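Local coordinates for protein beta-carbonic anhydrase (Methanothermobacter thermautotrophicus, PDB 1G5C) that probably catalyses the reversible hydration of carbon dioxide to bicarbonate, as a zinc-dependent beta-class carbonic anhydrase, at residues E147-I155 with R162-E170. Sequence-based numbering, arbitrary orientation.
Sequences ESIGVHGLI and RLKPLYLDE. With CA (calcium ion), chain H.
Gly153 and the pair Leu166–Tyr167 form a classic beta bulge in an antiparallel hairpin, a worked example of how an edge strand can shift register while staying hydrogen-bonded. Gly153 O accepts from Leu166 N (2.8 Å) and Tyr167 N (3.0 Å), both arriving from the same face of its carbonyl plane, while Gly153 N returns a nearly straight bond to Tyr167 O. Beyond the bulge, Ile155 and Lys164 exchange two further backbone bonds. The hairpin's 150-156 strand also pairs with strand 81-87; strand 163-165 is an outermost strand of the sheet within this chain.

The buried packing lies against helix 128-141. There Leu166 CD1 meets Ile155 CB at 4.0 Å, and both side chains touch the helix. On this same face Lys164 runs extended beside Ile155 CG2 before its NZ forms a salt bridge with Glu129. The other face is more exposed: Leu154 CD2 rests on Pro165 CB (3.8 Å) and only grazes Leu168 CD2.

Toward the C-terminus, polar side chains replace strand pairing. With CG anti to the carbonyl carbon (chi1 -48°), the His152 ring turns its edge to the tail: ND1 accepts from Asp169 N, and NE2 donates to Glu170 OE2, reached from above the carboxylate plane. Asp169 OD2, salt-bridged to Lys140, takes Val151 N on its anti lone pair (2.9 Å) and accepts a hydrogen bond from a calcium-bound water, whose oxygen is 2.7 Å from OD2.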
loop_
_atom_site.group_PDB
_atom_site.type_symbol
_atom_site.label_atom_id
_atom_site.label_comp_id
_atom_site.label_asym_id
_atom_site.label_seq_id
_atom_site.Cartn_x
_atom_site.Cartn_y
_atom_site.Cartn_z
ATOM N N GLU A 147 13.290 2.486 17.535
ATOM C CA GLU A 147 12.652 1.729 18.602
ATOM C C GLU A 147 11.590 2.549 19.291
ATOM O O GLU A 147 10.744 1.999 19.940
ATOM C CB GLU A 147 13.674 1.208 19.616
ATOM C CG GLU A 147 14.483 0.054 19.066
ATOM C CD GLU A 147 15.377 -0.597 20.107
ATOM O OE1 GLU A 147 15.575 0.012 21.186
ATOM O OE2 GLU A 147 15.894 -1.707 19.827
ATOM N N SER A 148 11.603 3.867 19.139
ATOM C CA SER A 148 10.546 4.652 19.765
ATOM C C SER A 148 9.179 4.391 19.080
ATOM O O SER A 148 8.136 4.836 19.568
ATOM C CB SER A 148 10.873 6.138 19.694
ATOM O OG SER A 148 10.988 6.563 18.353
ATOM N N ILE A 149 9.187 3.674 17.954
ATOM C CA ILE A 149 7.942 3.366 17.238
ATOM C C ILE A 149 7.271 2.107 17.815
ATOM O O ILE A 149 7.910 1.069 17.968
ATOM C CB ILE A 149 8.207 3.129 15.717
ATOM C CG1 ILE A 149 9.017 4.293 15.131
ATOM C CG2 ILE A 149 6.886 2.991 14.969
ATOM C CD1 ILE A 149 8.388 5.688 15.368
ATOM N N GLY A 150 5.987 2.192 18.144
ATOM C CA GLY A 150 5.315 1.014 18.664
ATOM C C GLY A 150 4.903 0.114 17.512
ATOM O O GLY A 150 4.318 0.599 16.539
ATOM N N VAL A 151 5.209 -1.182 17.598
ATOM C CA VAL A 151 4.866 -2.126 16.532
ATOM C C VAL A 151 4.059 -3.280 17.122
ATOM O O VAL A 151 4.546 -4.030 17.985
ATOM C CB VAL A 151 6.136 -2.655 15.837
ATOM C CG1 VAL A 151 5.763 -3.532 14.655
ATOM C CG2 VAL A 151 6.985 -1.487 15.363
ATOM N N HIS A 152 2.811 -3.395 16.669
ATOM C CA HIS A 152 1.891 -4.402 17.175
ATOM C C HIS A 152 1.507 -5.403 16.100
ATOM O O HIS A 152 1.538 -5.097 14.908
ATOM C CB HIS A 152 0.628 -3.712 17.710
ATOM C CG HIS A 152 0.916 -2.550 18.622
ATOM N ND1 HIS A 152 1.428 -2.711 19.888
ATOM C CD2 HIS A 152 0.764 -1.216 18.439
ATOM C CE1 HIS A 152 1.576 -1.522 20.456
ATOM N NE2 HIS A 152 1.182 -0.603 19.596
ATOM N N GLY A 153 1.139 -6.605 16.529
ATOM C CA GLY A 153 0.744 -7.634 15.592
ATOM C C GLY A 153 -0.606 -8.178 16.006
ATOM O O GLY A 153 -0.799 -8.543 17.167
ATOM N N LEU A 154 -1.538 -8.236 15.056
ATOM C CA LEU A 154 -2.884 -8.716 15.320
ATOM C C LEU A 154 -3.308 -9.602 14.178
ATOM O O LEU A 154 -2.729 -9.553 13.094
ATOM C CB LEU A 154 -3.889 -7.544 15.370
ATOM C CG LEU A 154 -3.652 -6.338 16.280
ATOM C CD1 LEU A 154 -4.764 -5.307 16.071
ATOM C CD2 LEU A 154 -3.613 -6.787 17.717
ATOM N N ILE A 155 -4.315 -10.429 14.436
ATOM C CA ILE A 155 -4.887 -11.232 13.384
ATOM C C ILE A 155 -6.399 -11.043 13.508
ATOM O O ILE A 155 -6.954 -11.086 14.619
ATOM C CB ILE A 155 -4.515 -12.721 13.479
ATOM C CG1 ILE A 155 -5.114 -13.445 12.269
ATOM C CG2 ILE A 155 -5.015 -13.319 14.773
ATOM C CD1 ILE A 155 -4.565 -14.843 12.029
ATOM N N ARG A 162 -13.525 -9.901 14.309
ATOM C CA ARG A 162 -12.982 -9.937 15.669
ATOM C C ARG A 162 -11.458 -9.987 15.631
ATOM O O ARG A 162 -10.883 -10.776 14.893
ATOM C CB ARG A 162 -13.532 -11.150 16.432
ATOM C CG ARG A 162 -13.231 -11.123 17.931
ATOM C CD ARG A 162 -13.839 -12.341 18.628
ATOM N NE ARG A 162 -13.223 -13.585 18.169
ATOM C CZ ARG A 162 -12.058 -14.063 18.607
ATOM N NH1 ARG A 162 -11.359 -13.411 19.529
ATOM N NH2 ARG A 162 -11.582 -15.195 18.111
ATOM N N LEU A 163 -10.816 -9.129 16.421
ATOM C CA LEU A 163 -9.355 -9.063 16.488
ATOM C C LEU A 163 -8.773 -9.906 17.612
ATOM O O LEU A 163 -9.302 -9.931 18.712
ATOM C CB LEU A 163 -8.893 -7.612 16.714
ATOM C CG LEU A 163 -9.205 -6.612 15.601
ATOM C CD1 LEU A 163 -9.016 -5.173 16.114
ATOM C CD2 LEU A 163 -8.301 -6.900 14.403
ATOM N N LYS A 164 -7.667 -10.580 17.321
ATOM C CA LYS A 164 -6.962 -11.379 18.307
ATOM C C LYS A 164 -5.537 -10.819 18.363
ATOM O O LYS A 164 -4.848 -10.768 17.357
ATOM C CB LYS A 164 -6.936 -12.847 17.890
ATOM C CG LYS A 164 -5.981 -13.686 18.732
ATOM C CD LYS A 164 -5.868 -15.106 18.212
ATOM C CE LYS A 164 -4.882 -15.937 19.073
ATOM N NZ LYS A 164 -4.724 -17.323 18.538
ATOM N N PRO A 165 -5.094 -10.352 19.534
ATOM C CA PRO A 165 -3.730 -9.823 19.555
ATOM C C PRO A 165 -2.670 -10.918 19.564
ATOM O O PRO A 165 -2.837 -11.938 20.231
ATOM C CB PRO A 165 -3.713 -8.947 20.817
ATOM C CG PRO A 165 -4.695 -9.623 21.712
ATOM C CD PRO A 165 -5.818 -10.039 20.782
ATOM N N LEU A 166 -1.599 -10.716 18.793
ATOM C CA LEU A 166 -0.496 -11.676 18.724
ATOM C C LEU A 166 0.712 -11.100 19.450
ATOM O O LEU A 166 1.479 -11.823 20.080
ATOM C CB LEU A 166 -0.135 -11.992 17.267
ATOM C CG LEU A 166 -1.255 -12.735 16.510
ATOM C CD1 LEU A 166 -0.863 -12.977 15.064
ATOM C CD2 LEU A 166 -1.535 -14.074 17.217
ATOM N N TYR A 167 0.880 -9.788 19.350
ATOM C CA TYR A 167 1.982 -9.120 20.013
ATOM C C TYR A 167 1.615 -7.684 20.274
ATOM O O TYR A 167 1.203 -6.959 19.374
ATOM C CB TYR A 167 3.258 -9.181 19.177
ATOM C CG TYR A 167 4.395 -8.381 19.782
ATOM C CD1 TYR A 167 4.508 -7.010 19.544
ATOM C CD2 TYR A 167 5.318 -8.978 20.648
ATOM C CE1 TYR A 167 5.499 -6.246 20.155
ATOM C CE2 TYR A 167 6.316 -8.223 21.265
ATOM C CZ TYR A 167 6.399 -6.862 21.012
ATOM O OH TYR A 167 7.372 -6.108 21.621
ATOM N N LEU A 168 1.763 -7.280 21.525
ATOM C CA LEU A 168 1.461 -5.908 21.912
ATOM C C LEU A 168 2.669 -5.182 22.451
ATOM O O LEU A 168 3.301 -5.627 23.425
ATOM C CB LEU A 168 0.349 -5.860 22.964
ATOM C CG LEU A 168 -1.052 -6.288 22.475
ATOM C CD1 LEU A 168 -2.066 -6.089 23.620
ATOM C CD2 LEU A 168 -1.463 -5.438 21.248
ATOM N N ASP A 169 3.018 -4.092 21.766
ATOM C CA ASP A 169 4.180 -3.277 22.097
ATOM C C ASP A 169 3.660 -2.153 23.037
ATOM O O ASP A 169 2.454 -2.079 23.375
ATOM C CB ASP A 169 4.720 -2.639 20.812
ATOM C CG ASP A 169 6.224 -2.432 20.893
ATOM O OD1 ASP A 169 6.903 -2.932 21.835
ATOM O OD2 ASP A 169 6.752 -1.812 19.969
ATOM N N GLU A 170 4.606 -1.268 23.335
ATOM C CA GLU A 170 4.469 -0.036 24.061
ATOM C C GLU A 170 4.867 -0.201 25.479
ATOM O O GLU A 170 5.902 0.238 26.032
ATOM C CB GLU A 170 3.027 0.568 23.883
ATOM C CG GLU A 170 2.766 0.680 22.348
ATOM C CD GLU A 170 1.995 1.894 21.893
ATOM O OE1 GLU A 170 1.520 2.681 22.740
ATOM O OE2 GLU A 170 1.849 2.071 20.649
ATOM O OXT GLU A 170 2.055 -0.087 27.645
HETATM CA CA CA H . 9.963 1.221 22.116
HETATM O O HOH W 1 8.103 0.545 20.386
#